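Local coordinates for interpain A (Prevotella intermedia, PDB 3BB7), which probably hydrolyses peptide bonds as a C10-family cysteine protease, captured as a zymogen in which the prodomain is still joined to the catalytic domain, at residues T159-A164 / A183-H188; Q97-K102 / A177-V182; Q3-K8 / G17-G22; H11-F16 / F23-A28. The protein carries 1 engineered substitution. All blocks are in the same frame, centred on the assembly; numbering follows the deposited sequence.

Contact 1 (T159-A164 / A183-H188); sequences TTYDWA and ATLMLH
Thr159, Tyr161 and Trp163, in the loop between strand 150-154 and helix 176-192, pack on Thr184, Leu185 and His188 of that helix in a mixed polar and apolar contact of the catalytic domain. Its one hydrogen bond joins Tyr161 OH to His188 ND1 at 2.8 Å; either atom could be the donor. The hydroxyl meets the imidazole at its edge, in the ring plane, and the two rings stand at 89° to each other. Thr159 also reaches for this histidine tip to tip, with OG1 3.2 Å from CE1, but its hydroxyl is hydrogen-bonded to Asp155 O. Two methyls meet beside the rings: Thr159 CG2 over the rim of one Tyr161 face, Thr184 CG2 over the rim of one His188 face, 3.9 Å apart. Leu185 crosses Trp163 at about a right angle. Its chi1 of 179° sets CG anti to the backbone N; from there CD2 lies 3.7 Å from Trp163 CZ3. Trp163 NE1 bonds to Pro131 O, and its ring, like Leu185, also packs on helix 116-128, at whose start the predicted nucleophile position lies. A loop packed along a helix that flanks this central helix fits the helical half of a papain-like, clan CA fold.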
loop_
_atom_site.group_PDB
_atom_site.type_symbol
_atom_site.label_atom_id
_atom_site.label_comp_id
_atom_site.label_asym_id
_atom_site.label_seq_id
_atom_site.Cartn_x
_atom_site.Cartn_y
_atom_site.Cartn_z
ATOM N N THR A 159 16.169 -8.837 17.677
ATOM C CA THR A 159 15.085 -9.591 17.092
ATOM C C THR A 159 15.539 -10.273 15.812
ATOM O O THR A 159 16.002 -9.600 14.881
ATOM C CB THR A 159 13.869 -8.687 16.803
ATOM O OG1 THR A 159 13.377 -8.198 18.042
ATOM C CG2 THR A 159 12.740 -9.469 16.119
ATOM N N THR A 160 15.425 -11.610 15.777
ATOM C CA THR A 160 15.635 -12.365 14.556
ATOM C C THR A 160 14.251 -12.605 13.958
ATOM O O THR A 160 13.491 -13.431 14.473
ATOM C CB THR A 160 16.345 -13.703 14.859
ATOM O OG1 THR A 160 17.610 -13.421 15.483
ATOM C CG2 THR A 160 16.581 -14.486 13.587
ATOM N N TYR A 161 13.909 -11.879 12.893
ATOM C CA TYR A 161 12.561 -11.983 12.309
ATOM C C TYR A 161 12.268 -13.412 11.873
ATOM O O TYR A 161 13.096 -14.082 11.251
ATOM C CB TYR A 161 12.344 -10.945 11.187
ATOM C CG TYR A 161 12.508 -9.572 11.765
ATOM C CD1 TYR A 161 13.674 -8.856 11.567
ATOM C CD2 TYR A 161 11.514 -9.014 12.593
ATOM C CE1 TYR A 161 13.870 -7.619 12.193
ATOM C CE2 TYR A 161 11.687 -7.784 13.192
ATOM C CZ TYR A 161 12.885 -7.086 13.006
ATOM O OH TYR A 161 13.085 -5.867 13.662
ATOM N N ASP A 162 11.104 -13.914 12.244
ATOM C CA ASP A 162 10.800 -15.337 12.054
ATOM C C ASP A 162 10.163 -15.563 10.681
ATOM O O ASP A 162 8.975 -15.906 10.571
ATOM C CB ASP A 162 9.923 -15.823 13.195
ATOM C CG ASP A 162 9.755 -17.346 13.215
ATOM O OD1 ASP A 162 8.962 -17.808 14.064
ATOM O OD2 ASP A 162 10.404 -18.082 12.424
ATOM N N TRP A 163 10.957 -15.351 9.633
ATOM C CA TRP A 163 10.453 -15.439 8.251
ATOM C C TRP A 163 9.761 -16.759 7.923
ATOM O O TRP A 163 8.776 -16.778 7.194
ATOM C CB TRP A 163 11.577 -15.185 7.237
ATOM C CG TRP A 163 12.266 -13.867 7.469
ATOM C CD1 TRP A 163 13.539 -13.663 7.905
ATOM C CD2 TRP A 163 11.660 -12.567 7.394
ATOM N NE1 TRP A 163 13.807 -12.324 7.997
ATOM C CE2 TRP A 163 12.653 -11.621 7.724
ATOM C CE3 TRP A 163 10.386 -12.110 7.038
ATOM C CZ2 TRP A 163 12.406 -10.233 7.712
ATOM C CZ3 TRP A 163 10.129 -10.730 7.044
ATOM C CH2 TRP A 163 11.131 -9.804 7.403
ATOM N N ALA A 164 10.267 -17.853 8.486
ATOM C CA ALA A 164 9.701 -19.186 8.180
ATOM C C ALA A 164 8.279 -19.357 8.709
ATOM O O ALA A 164 7.588 -20.273 8.238
ATOM C CB ALA A 164 10.617 -20.306 8.723
ATOM N N ALA A 183 3.072 -10.531 13.856
ATOM C CA ALA A 183 2.761 -9.428 14.766
ATOM C C ALA A 183 4.020 -8.676 15.180
ATOM O O ALA A 183 3.973 -7.472 15.348
ATOM C CB ALA A 183 2.045 -9.945 15.992
ATOM N N THR A 184 5.130 -9.402 15.387
ATOM C CA THR A 184 6.404 -8.774 15.727
ATOM C C THR A 184 6.849 -7.866 14.585
ATOM O O THR A 184 7.225 -6.721 14.828
ATOM C CB THR A 184 7.454 -9.857 16.002
ATOM O OG1 THR A 184 7.040 -10.628 17.146
ATOM C CG2 THR A 184 8.812 -9.229 16.248
ATOM N N LEU A 185 6.809 -8.383 13.350
ATOM C CA LEU A 185 7.202 -7.606 12.185
ATOM C C LEU A 185 6.328 -6.345 12.019
ATOM O O LEU A 185 6.843 -5.246 11.784
ATOM C CB LEU A 185 7.159 -8.493 10.931
ATOM C CG LEU A 185 7.534 -7.812 9.608
ATOM C CD1 LEU A 185 9.018 -7.316 9.648
ATOM C CD2 LEU A 185 7.328 -8.743 8.439
ATOM N N MET A 186 5.009 -6.495 12.185
ATOM C CA MET A 186 4.077 -5.355 12.084
ATOM C C MET A 186 4.396 -4.287 13.120
ATOM O O MET A 186 4.462 -3.112 12.792
ATOM C CB MET A 186 2.647 -5.835 12.320
ATOM C CG MET A 186 2.069 -6.642 11.187
ATOM S SD MET A 186 1.618 -5.582 9.797
ATOM C CE MET A 186 1.063 -6.815 8.623
ATOM N N LEU A 187 4.621 -4.717 14.373
ATOM C CA LEU A 187 4.914 -3.774 15.446
ATOM C C LEU A 187 6.223 -3.045 15.128
ATOM O O LEU A 187 6.309 -1.828 15.208
ATOM C CB LEU A 187 5.026 -4.528 16.762
ATOM C CG LEU A 187 5.802 -3.848 17.890
ATOM C CD1 LEU A 187 4.940 -2.783 18.385
ATOM C CD2 LEU A 187 6.128 -4.846 18.985
ATOM N N HIS A 188 7.232 -3.792 14.700
ATOM C CA HIS A 188 8.532 -3.178 14.436
ATOM C C HIS A 188 8.465 -2.209 13.265
ATOM O O HIS A 188 9.058 -1.117 13.329
ATOM C CB HIS A 188 9.565 -4.262 14.216
ATOM C CG HIS A 188 9.963 -4.954 15.476
ATOM N ND1 HIS A 188 11.226 -5.476 15.657
ATOM C CD2 HIS A 188 9.288 -5.163 16.639
ATOM C CE1 HIS A 188 11.300 -6.021 16.864
ATOM N NE2 HIS A 188 10.150 -5.820 17.489
#

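Contact 2 (Q97-K102 / A177-V182); sequences QMPYNK and AEANAV
Pro99 and Tyr100 press against Ala179 and Val182 of helix 176-192 to form the tight, buried part of this contact, while Lys102 and Asn180 meet at its looser, partly exposed rim. Pro99, preceded by a cis peptide bond, opens a type I turn that closes with Lys102 N bonded to Pro99 O. Its CB meets Ala179 CB at 3.8 Å, and the small alanine lets the turn come close to the helix, with the CA atoms of Pro99 and Ala179 5.6 Å apart. Next to it, Val182 CG2 touches Tyr100 CD2 at 3.8 Å, coming to the ring at its edge and in its plane. That methyl is the branch anti to the backbone N; CG1 takes the crowded position between N and the carbonyl carbon (chi1 72°) and lies 4.0 Å from the same CD2. Pro99 CD sits over the rim of one Tyr100 face, and Tyr170 and Trp94 add further aromatic contacts to this ring.

On the loose side, the extended Lys102 chain crosses Asn180, and NZ gives a weak hydrogen bond of 3.1 Å to OD1. A water links the same two side chains, accepting from Asn180 ND2 at 3.1 Å and, weakly, from Lys102 NZ. Glu176 is a long, weak ionic partner of this ammonium. The chemistry is thus divided: close apolar packing joins the turn to the helix, and the lysine end meets its partners through weak contacts and a water at the partly exposed rim.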
loop_
_atom_site.group_PDB
_atom_site.type_symbol
_atom_site.label_atom_id
_atom_site.label_comp_id
_atom_site.label_asym_id
_atom_site.label_seq_id
_atom_site.Cartn_x
_atom_site.Cartn_y
_atom_site.Cartn_z
ATOM N N GLN A 97 -5.589 -5.653 11.500
ATOM C CA GLN A 97 -6.200 -6.115 12.756
ATOM C C GLN A 97 -5.680 -7.495 13.189
ATOM O O GLN A 97 -4.496 -7.789 12.955
ATOM C CB GLN A 97 -7.723 -5.958 12.723
ATOM C CG GLN A 97 -8.091 -4.501 12.508
ATOM C CD GLN A 97 -9.541 -4.230 12.654
ATOM O OE1 GLN A 97 -10.304 -4.369 11.700
ATOM N NE2 GLN A 97 -9.943 -3.836 13.853
ATOM N N MET A 98 -6.474 -8.322 13.869
ATOM C CA MET A 98 -5.883 -9.568 14.377
ATOM C C MET A 98 -5.527 -10.543 13.255
ATOM O O MET A 98 -6.279 -10.667 12.298
ATOM C CB MET A 98 -6.787 -10.221 15.436
ATOM C CG MET A 98 -6.776 -9.435 16.733
ATOM S SD MET A 98 -5.209 -9.547 17.651
ATOM C CE MET A 98 -5.196 -11.299 18.081
ATOM N N PRO A 99 -4.392 -11.239 13.374
ATOM C CA PRO A 99 -3.413 -11.201 14.456
ATOM C C PRO A 99 -2.276 -10.197 14.255
ATOM O O PRO A 99 -1.358 -10.125 15.094
ATOM C CB PRO A 99 -2.827 -12.612 14.423
ATOM C CG PRO A 99 -2.857 -12.946 12.928
ATOM C CD PRO A 99 -4.065 -12.269 12.367
ATOM N N TYR A 100 -2.324 -9.436 13.160
ATOM C CA TYR A 100 -1.256 -8.490 12.830
ATOM C C TYR A 100 -0.978 -7.521 13.955
ATOM O O TYR A 100 0.182 -7.125 14.146
ATOM C CB TYR A 100 -1.640 -7.727 11.565
ATOM C CG TYR A 100 -2.087 -8.675 10.449
ATOM C CD1 TYR A 100 -3.440 -8.779 10.074
ATOM C CD2 TYR A 100 -1.157 -9.516 9.800
ATOM C CE1 TYR A 100 -3.847 -9.693 9.061
ATOM C CE2 TYR A 100 -1.563 -10.391 8.791
ATOM C CZ TYR A 100 -2.900 -10.491 8.450
ATOM O OH TYR A 100 -3.208 -11.367 7.435
ATOM N N ASN A 101 -2.048 -7.126 14.666
ATOM C CA ASN A 101 -1.930 -6.143 15.750
ATOM C C ASN A 101 -1.860 -6.762 17.143
ATOM O O ASN A 101 -2.041 -6.041 18.139
ATOM C CB ASN A 101 -3.098 -5.139 15.693
ATOM C CG ASN A 101 -4.455 -5.790 16.024
ATOM O OD1 ASN A 101 -4.565 -7.015 16.022
ATOM N ND2 ASN A 101 -5.482 -4.962 16.324
ATOM N N LYS A 102 -1.604 -8.066 17.236
ATOM C CA LYS A 102 -1.638 -8.809 18.524
ATOM C C LYS A 102 -0.785 -8.183 19.609
ATOM O O LYS A 102 -1.126 -8.249 20.803
ATOM C CB LYS A 102 -1.174 -10.280 18.287
ATOM C CG LYS A 102 -1.156 -11.232 19.478
ATOM C CD LYS A 102 -0.901 -12.666 18.998
ATOM C CE LYS A 102 -0.449 -13.505 20.156
ATOM N NZ LYS A 102 -0.308 -14.929 19.767
ATOM N N ALA A 177 2.677 -19.351 16.868
ATOM C CA ALA A 177 3.997 -18.938 16.371
ATOM C C ALA A 177 3.886 -18.152 15.054
ATOM O O ALA A 177 4.621 -17.183 14.829
ATOM C CB ALA A 177 4.927 -20.137 16.201
ATOM N N GLU A 178 2.955 -18.542 14.193
ATOM C CA GLU A 178 2.733 -17.787 12.957
ATOM C C GLU A 178 2.158 -16.388 13.256
ATOM O O GLU A 178 2.563 -15.402 12.642
ATOM C CB GLU A 178 1.792 -18.572 12.055
ATOM C CG GLU A 178 2.475 -19.772 11.421
ATOM C CD GLU A 178 1.530 -20.802 10.827
ATOM O OE1 GLU A 178 2.018 -21.609 10.011
ATOM O OE2 GLU A 178 0.325 -20.824 11.150
ATOM N N ALA A 179 1.216 -16.305 14.202
ATOM C CA ALA A 179 0.655 -15.020 14.620
ATOM C C ALA A 179 1.740 -14.143 15.208
ATOM O O ALA A 179 1.842 -12.972 14.854
ATOM C CB ALA A 179 -0.427 -15.250 15.622
ATOM N N ASN A 180 2.552 -14.689 16.107
ATOM C CA ASN A 180 3.617 -13.885 16.707
ATOM C C ASN A 180 4.677 -13.409 15.701
ATOM O O ASN A 180 5.233 -12.314 15.822
ATOM C CB ASN A 180 4.236 -14.665 17.848
ATOM C CG ASN A 180 3.334 -14.681 19.070
ATOM O OD1 ASN A 180 2.505 -13.783 19.245
ATOM N ND2 ASN A 180 3.504 -15.668 19.917
ATOM N N ALA A 181 4.981 -14.260 14.724
ATOM C CA ALA A 181 5.960 -13.908 13.705
ATOM C C ALA A 181 5.539 -12.655 12.999
ATOM O O ALA A 181 6.316 -11.709 12.909
ATOM C CB ALA A 181 6.128 -15.029 12.715
ATOM N N VAL A 182 4.308 -12.648 12.475
ATOM C CA VAL A 182 3.864 -11.494 11.726
ATOM C C VAL A 182 3.583 -10.289 12.639
ATOM O O VAL A 182 3.837 -9.145 12.219
ATOM C CB VAL A 182 2.668 -11.820 10.776
ATOM C CG1 VAL A 182 1.354 -12.045 11.538
ATOM C CG2 VAL A 182 2.492 -10.718 9.760
HETATM O O HOH W 1 1.599 -15.169 22.367
#

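Contact 3 (Q3-K8 / G17-G22); sequences QLRELK and GYTDGG
Gln3, Leu4 and Arg5 pair with Gly17, Tyr18 and Thr19 at the open end of the hairpin formed by strands 4-9 and 14-18. Backbone bonds set the register. Arg5 and Gly17 are a hydrogen-bonded antiparallel pair, with Arg5 N to Gly17 O at 2.8 Å and Gly17 N to Arg5 O at 2.7 Å; Leu4 and Tyr18 form the next, non-hydrogen-bonded pair. Past the strand end, Thr19 N bonds to Gln3 O.

Among side-chain polar contacts, Thr19 OG1 accepts from Gln3 N at 2.8 Å in a fairly straight bond (163°), with OG1 placed between its own N and carbonyl carbon (chi1 60°). One oxygen, Gln3 OE1, takes both NH1 and NH2 of Arg5, at 2.8 and 2.7 Å, in an end-on grip; NH1 stands above the carbonyl plane of the amide.

Van der Waals packing occurs on both faces of the sheet. Leu4 and Tyr18 run side by side, with Leu4 CD1 3.6 Å from Tyr18 CE1 at the ring edge. On the Arg5 face, Thr19 CG2 lies over the rim of the guanidinium, and Leu7 CD1 packs 3.7 Å from Gly17 N, close over the glycine backbone. Leu7 and Lys8 both face Val15, so this surface hairpin of the Spi-type prodomain carries a classic beta bulge.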
loop_
_atom_site.group_PDB
_atom_site.type_symbol
_atom_site.label_atom_id
_atom_site.label_comp_id
_atom_site.label_asym_id
_atom_site.label_seq_id
_atom_site.Cartn_x
_atom_site.Cartn_y
_atom_site.Cartn_z
ATOM N N GLN A 3 -20.072 -11.401 -18.774
ATOM C CA GLN A 3 -20.944 -10.223 -18.857
ATOM C C GLN A 3 -20.688 -9.314 -17.653
ATOM O O GLN A 3 -20.118 -9.747 -16.652
ATOM C CB GLN A 3 -22.419 -10.634 -18.907
ATOM C CG GLN A 3 -22.779 -11.571 -20.052
ATOM C CD GLN A 3 -24.205 -12.104 -19.934
ATOM O OE1 GLN A 3 -25.072 -11.466 -19.322
ATOM N NE2 GLN A 3 -24.457 -13.269 -20.525
ATOM N N LEU A 4 -21.096 -8.057 -17.761
ATOM C CA LEU A 4 -20.873 -7.094 -16.692
ATOM C C LEU A 4 -22.180 -6.761 -15.990
ATOM O O LEU A 4 -23.213 -6.561 -16.648
ATOM C CB LEU A 4 -20.166 -5.833 -17.222
ATOM C CG LEU A 4 -18.631 -5.881 -17.325
ATOM C CD1 LEU A 4 -18.138 -6.850 -18.389
ATOM C CD2 LEU A 4 -18.090 -4.507 -17.600
ATOM N N ARG A 5 -22.131 -6.740 -14.653
ATOM C CA ARG A 5 -23.307 -6.485 -13.820
ATOM C C ARG A 5 -23.018 -5.303 -12.918
ATOM O O ARG A 5 -22.118 -5.364 -12.086
ATOM C CB ARG A 5 -23.622 -7.717 -12.963
ATOM C CG ARG A 5 -23.762 -9.033 -13.742
ATOM C CD ARG A 5 -25.112 -9.104 -14.436
ATOM N NE ARG A 5 -25.424 -10.429 -14.984
ATOM C CZ ARG A 5 -25.532 -10.710 -16.283
ATOM N NH1 ARG A 5 -25.835 -11.946 -16.675
ATOM N NH2 ARG A 5 -25.332 -9.765 -17.205
ATOM N N GLU A 6 -23.792 -4.231 -13.063
ATOM C CA GLU A 6 -23.556 -3.025 -12.267
ATOM C C GLU A 6 -23.729 -3.297 -10.774
ATOM O O GLU A 6 -24.784 -3.773 -10.345
ATOM C CB GLU A 6 -24.506 -1.905 -12.709
ATOM C CG GLU A 6 -24.264 -0.581 -12.016
ATOM C CD GLU A 6 -25.369 0.425 -12.264
ATOM O OE1 GLU A 6 -25.959 0.411 -13.375
ATOM O OE2 GLU A 6 -25.639 1.236 -11.341
ATOM N N LEU A 7 -22.696 -2.996 -9.989
ATOM C CA LEU A 7 -22.753 -3.161 -8.538
ATOM C C LEU A 7 -22.910 -1.826 -7.814
ATOM O O LEU A 7 -23.701 -1.699 -6.871
ATOM C CB LEU A 7 -21.490 -3.875 -8.037
ATOM C CG LEU A 7 -21.305 -5.308 -8.538
ATOM C CD1 LEU A 7 -19.993 -5.922 -8.049
ATOM C CD2 LEU A 7 -22.509 -6.152 -8.110
ATOM N N LYS A 8 -22.152 -0.837 -8.273
ATOM C CA LYS A 8 -22.094 0.473 -7.648
ATOM C C LYS A 8 -21.815 1.521 -8.717
ATOM O O LYS A 8 -21.061 1.273 -9.654
ATOM C CB LYS A 8 -20.984 0.507 -6.598
ATOM C CG LYS A 8 -21.226 1.575 -5.550
ATOM C CD LYS A 8 -20.409 1.327 -4.295
ATOM C CE LYS A 8 -21.042 2.027 -3.088
ATOM N NZ LYS A 8 -22.292 1.334 -2.633
ATOM N N GLY A 17 -19.509 -6.107 -11.738
ATOM C CA GLY A 17 -19.083 -7.472 -11.524
ATOM C C GLY A 17 -19.020 -8.222 -12.835
ATOM O O GLY A 17 -19.826 -7.996 -13.738
ATOM N N TYR A 18 -18.071 -9.156 -12.910
ATOM C CA TYR A 18 -17.953 -10.048 -14.032
ATOM C C TYR A 18 -18.672 -11.355 -13.735
ATOM O O TYR A 18 -18.509 -11.931 -12.657
ATOM C CB TYR A 18 -16.480 -10.369 -14.225
ATOM C CG TYR A 18 -15.596 -9.271 -14.806
ATOM C CD1 TYR A 18 -16.094 -8.310 -15.674
ATOM C CD2 TYR A 18 -14.236 -9.278 -14.557
ATOM C CE1 TYR A 18 -15.251 -7.327 -16.223
ATOM C CE2 TYR A 18 -13.389 -8.315 -15.107
ATOM C CZ TYR A 18 -13.910 -7.366 -15.960
ATOM O OH TYR A 18 -13.046 -6.453 -16.530
ATOM N N THR A 19 -19.401 -11.857 -14.714
ATOM C CA THR A 19 -20.026 -13.172 -14.540
ATOM C C THR A 19 -19.026 -14.336 -14.400
ATOM O O THR A 19 -19.399 -15.356 -13.830
ATOM C CB THR A 19 -21.055 -13.503 -15.625
ATOM O OG1 THR A 19 -20.413 -13.485 -16.901
ATOM C CG2 THR A 19 -22.261 -12.517 -15.636
ATOM N N ASP A 20 -17.783 -14.211 -14.900
ATOM C CA ASP A 20 -16.785 -15.273 -14.647
ATOM C C ASP A 20 -16.137 -15.119 -13.281
ATOM O O ASP A 20 -15.351 -15.971 -12.852
ATOM C CB ASP A 20 -15.679 -15.307 -15.729
ATOM C CG ASP A 20 -16.135 -15.967 -17.025
ATOM O OD1 ASP A 20 -15.477 -15.752 -18.063
ATOM O OD2 ASP A 20 -17.129 -16.708 -17.015
ATOM N N GLY A 21 -16.492 -14.053 -12.567
ATOM C CA GLY A 21 -15.870 -13.748 -11.293
ATOM C C GLY A 21 -14.956 -12.548 -11.472
ATOM O O GLY A 21 -14.426 -12.320 -12.576
ATOM N N GLY A 22 -14.738 -11.801 -10.393
ATOM C CA GLY A 22 -13.938 -10.597 -10.506
ATOM C C GLY A 22 -14.812 -9.395 -10.778
ATOM O O GLY A 22 -16.038 -9.504 -10.882
#

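Contact 4 (H11-F16 / F23-A28); sequences HTYTVF and FAVISA
Thr14, Val15 and Phe16 pair with Ile26, Val25 and Ala24 in the antiparallel hairpin of strands 14-18 and 23-26; the axes of 14-16 and 23-26 run at 160° to each other, 4.8 Å apart at closest approach. Thr14 with Ile26 and Phe16 with Ala24 are hydrogen-bonded pairs; Thr14 N reaches Ile26 O at 2.8 Å, and Phe16 N reaches Ala24 O at 2.9 Å. Ile26 O also accepts from a water that bonds to Thr14 OG1. On this face Phe16 and Ile26 cross at about a right angle, with Phe16 CD1 3.7 Å from Ile26 CG1 and Thr14 CG2 above the rim of one Phe16 face. This hairpin lies within the prodomain part of a long antiparallel sheet, which continues through strand 35-39 to strand 292-294 of the catalytic domain. The opposite face is more buried. Tyr13 and Val25 lie alongside each other there, Tyr13 CB to Val25 CG1 at 4.0 Å, and Tyr13 also touches Leu55 of helix 49-68. With CG between N and the carbonyl carbon (chi1 70°), the Phe23 ring sits beside Val15, its CD1 3.9 Å from Val15 CG1, and packs edge-to-face with Phe43.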
loop_
_atom_site.group_PDB
_atom_site.type_symbol
_atom_site.label_atom_id
_atom_site.label_comp_id
_atom_site.label_asym_id
_atom_site.label_seq_id
_atom_site.Cartn_x
_atom_site.Cartn_y
_atom_site.Cartn_z
ATOM N N HIS A 11 -20.990 9.402 -10.462
ATOM C CA HIS A 11 -21.016 10.184 -11.706
ATOM C C HIS A 11 -19.764 10.019 -12.559
ATOM O O HIS A 11 -19.766 10.379 -13.744
ATOM C CB HIS A 11 -21.277 11.667 -11.431
ATOM C CG HIS A 11 -22.601 11.931 -10.780
ATOM N ND1 HIS A 11 -23.621 11.004 -10.769
ATOM C CD2 HIS A 11 -23.082 13.028 -10.146
ATOM C CE1 HIS A 11 -24.665 11.508 -10.134
ATOM N NE2 HIS A 11 -24.362 12.733 -9.742
ATOM N N THR A 12 -18.708 9.443 -11.979
ATOM C CA THR A 12 -17.427 9.319 -12.683
ATOM C C THR A 12 -16.977 7.888 -12.943
ATOM O O THR A 12 -16.181 7.655 -13.850
ATOM C CB THR A 12 -16.284 10.002 -11.925
ATOM O OG1 THR A 12 -16.270 9.510 -10.582
ATOM C CG2 THR A 12 -16.467 11.524 -11.888
ATOM N N TYR A 13 -17.457 6.944 -12.141
ATOM C CA TYR A 13 -17.075 5.538 -12.323
ATOM C C TYR A 13 -18.184 4.601 -11.899
ATOM O O TYR A 13 -19.061 4.970 -11.112
ATOM C CB TYR A 13 -15.786 5.174 -11.567
ATOM C CG TYR A 13 -15.898 5.280 -10.059
ATOM C CD1 TYR A 13 -16.526 4.275 -9.302
ATOM C CD2 TYR A 13 -15.402 6.406 -9.379
ATOM C CE1 TYR A 13 -16.668 4.387 -7.922
ATOM C CE2 TYR A 13 -15.528 6.517 -7.986
ATOM C CZ TYR A 13 -16.168 5.506 -7.265
ATOM O OH TYR A 13 -16.295 5.637 -5.901
ATOM N N THR A 14 -18.115 3.376 -12.420
ATOM C CA THR A 14 -19.090 2.334 -12.123
ATOM C C THR A 14 -18.274 1.083 -11.821
ATOM O O THR A 14 -17.283 0.791 -12.521
ATOM C CB THR A 14 -20.005 2.077 -13.341
ATOM O OG1 THR A 14 -20.664 3.302 -13.706
ATOM C CG2 THR A 14 -21.087 1.046 -13.036
ATOM N N VAL A 15 -18.654 0.383 -10.754
ATOM C CA VAL A 15 -18.045 -0.904 -10.431
ATOM C C VAL A 15 -18.958 -1.955 -11.058
ATOM O O VAL A 15 -20.170 -2.006 -10.781
ATOM C CB VAL A 15 -17.912 -1.095 -8.898
ATOM C CG1 VAL A 15 -17.487 -2.501 -8.563
ATOM C CG2 VAL A 15 -16.931 -0.068 -8.326
ATOM N N PHE A 16 -18.392 -2.787 -11.925
ATOM C CA PHE A 16 -19.181 -3.834 -12.553
ATOM C C PHE A 16 -18.633 -5.191 -12.143
ATOM O O PHE A 16 -17.432 -5.424 -12.271
ATOM C CB PHE A 16 -19.038 -3.773 -14.071
ATOM C CG PHE A 16 -19.867 -2.709 -14.752
ATOM C CD1 PHE A 16 -19.274 -1.531 -15.183
ATOM C CD2 PHE A 16 -21.211 -2.917 -15.049
ATOM C CE1 PHE A 16 -20.017 -0.551 -15.857
ATOM C CE2 PHE A 16 -21.958 -1.928 -15.723
ATOM C CZ PHE A 16 -21.357 -0.756 -16.118
ATOM N N PHE A 23 -14.173 -8.243 -10.917
ATOM C CA PHE A 23 -14.888 -7.003 -11.244
ATOM C C PHE A 23 -13.976 -6.013 -11.946
ATOM O O PHE A 23 -12.748 -6.156 -11.948
ATOM C CB PHE A 23 -15.478 -6.350 -9.989
ATOM C CG PHE A 23 -14.454 -5.768 -9.055
ATOM C CD1 PHE A 23 -14.119 -4.409 -9.116
ATOM C CD2 PHE A 23 -13.835 -6.566 -8.114
ATOM C CE1 PHE A 23 -13.159 -3.853 -8.255
ATOM C CE2 PHE A 23 -12.885 -6.024 -7.226
ATOM C CZ PHE A 23 -12.545 -4.675 -7.288
ATOM N N ALA A 24 -14.584 -4.976 -12.502
ATOM C CA ALA A 24 -13.828 -3.882 -13.092
ATOM C C ALA A 24 -14.385 -2.574 -12.606
ATOM O O ALA A 24 -15.562 -2.506 -12.215
ATOM C CB ALA A 24 -13.881 -3.947 -14.612
ATOM N N VAL A 25 -13.541 -1.545 -12.644
ATOM C CA VAL A 25 -13.940 -0.170 -12.358
ATOM C C VAL A 25 -13.805 0.542 -13.702
ATOM O O VAL A 25 -12.740 0.508 -14.340
ATOM C CB VAL A 25 -13.080 0.468 -11.286
ATOM C CG1 VAL A 25 -13.604 1.880 -10.979
ATOM C CG2 VAL A 25 -13.041 -0.427 -10.015
ATOM N N ILE A 26 -14.913 1.144 -14.130
ATOM C CA ILE A 26 -15.120 1.638 -15.499
ATOM C C ILE A 26 -15.545 3.112 -15.478
ATOM O O ILE A 26 -16.432 3.490 -14.705
ATOM C CB ILE A 26 -16.247 0.778 -16.170
ATOM C CG1 ILE A 26 -15.811 -0.698 -16.305
ATOM C CG2 ILE A 26 -16.784 1.378 -17.489
ATOM C CD1 ILE A 26 -14.577 -0.879 -17.046
ATOM N N SER A 27 -14.900 3.937 -16.310
ATOM C CA SER A 27 -15.311 5.344 -16.508
ATOM C C SER A 27 -16.158 5.439 -17.750
ATOM O O SER A 27 -16.286 4.465 -18.488
ATOM C CB SER A 27 -14.086 6.248 -16.695
ATOM O OG SER A 27 -13.478 6.004 -17.960
ATOM N N ALA A 28 -16.751 6.606 -17.984
ATOM C CA ALA A 28 -17.528 6.839 -19.195
ATOM C C ALA A 28 -17.401 8.290 -19.572
ATOM O O ALA A 28 -18.241 9.126 -19.207
ATOM C CB ALA A 28 -18.993 6.422 -19.018
HETATM O O HOH W 2 -18.844 4.562 -15.550
#

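The four contacts form two pairs, one in each part of the zymogen. Contacts 1 and 2 share helix 176-192, with centres 9 Å apart; they touch where Met186 CB packs on Tyr100 O at 3.3 Å. Contacts 3 and 4 share strand 14-18 in the prodomain, centres 11 Å apart, and are joined by probable hydrogen bonds from Val15 N to Lys8 O and from Leu7 N to Val15 O, each 2.8 Å. The pairs do not touch: the nearest atoms of contacts 2 and 4 are about 18 Å apart. In contact 2 the Tyr100 side chain is about 11 Å from that of Ala116, the engineered residue at the predicted nucleophile position.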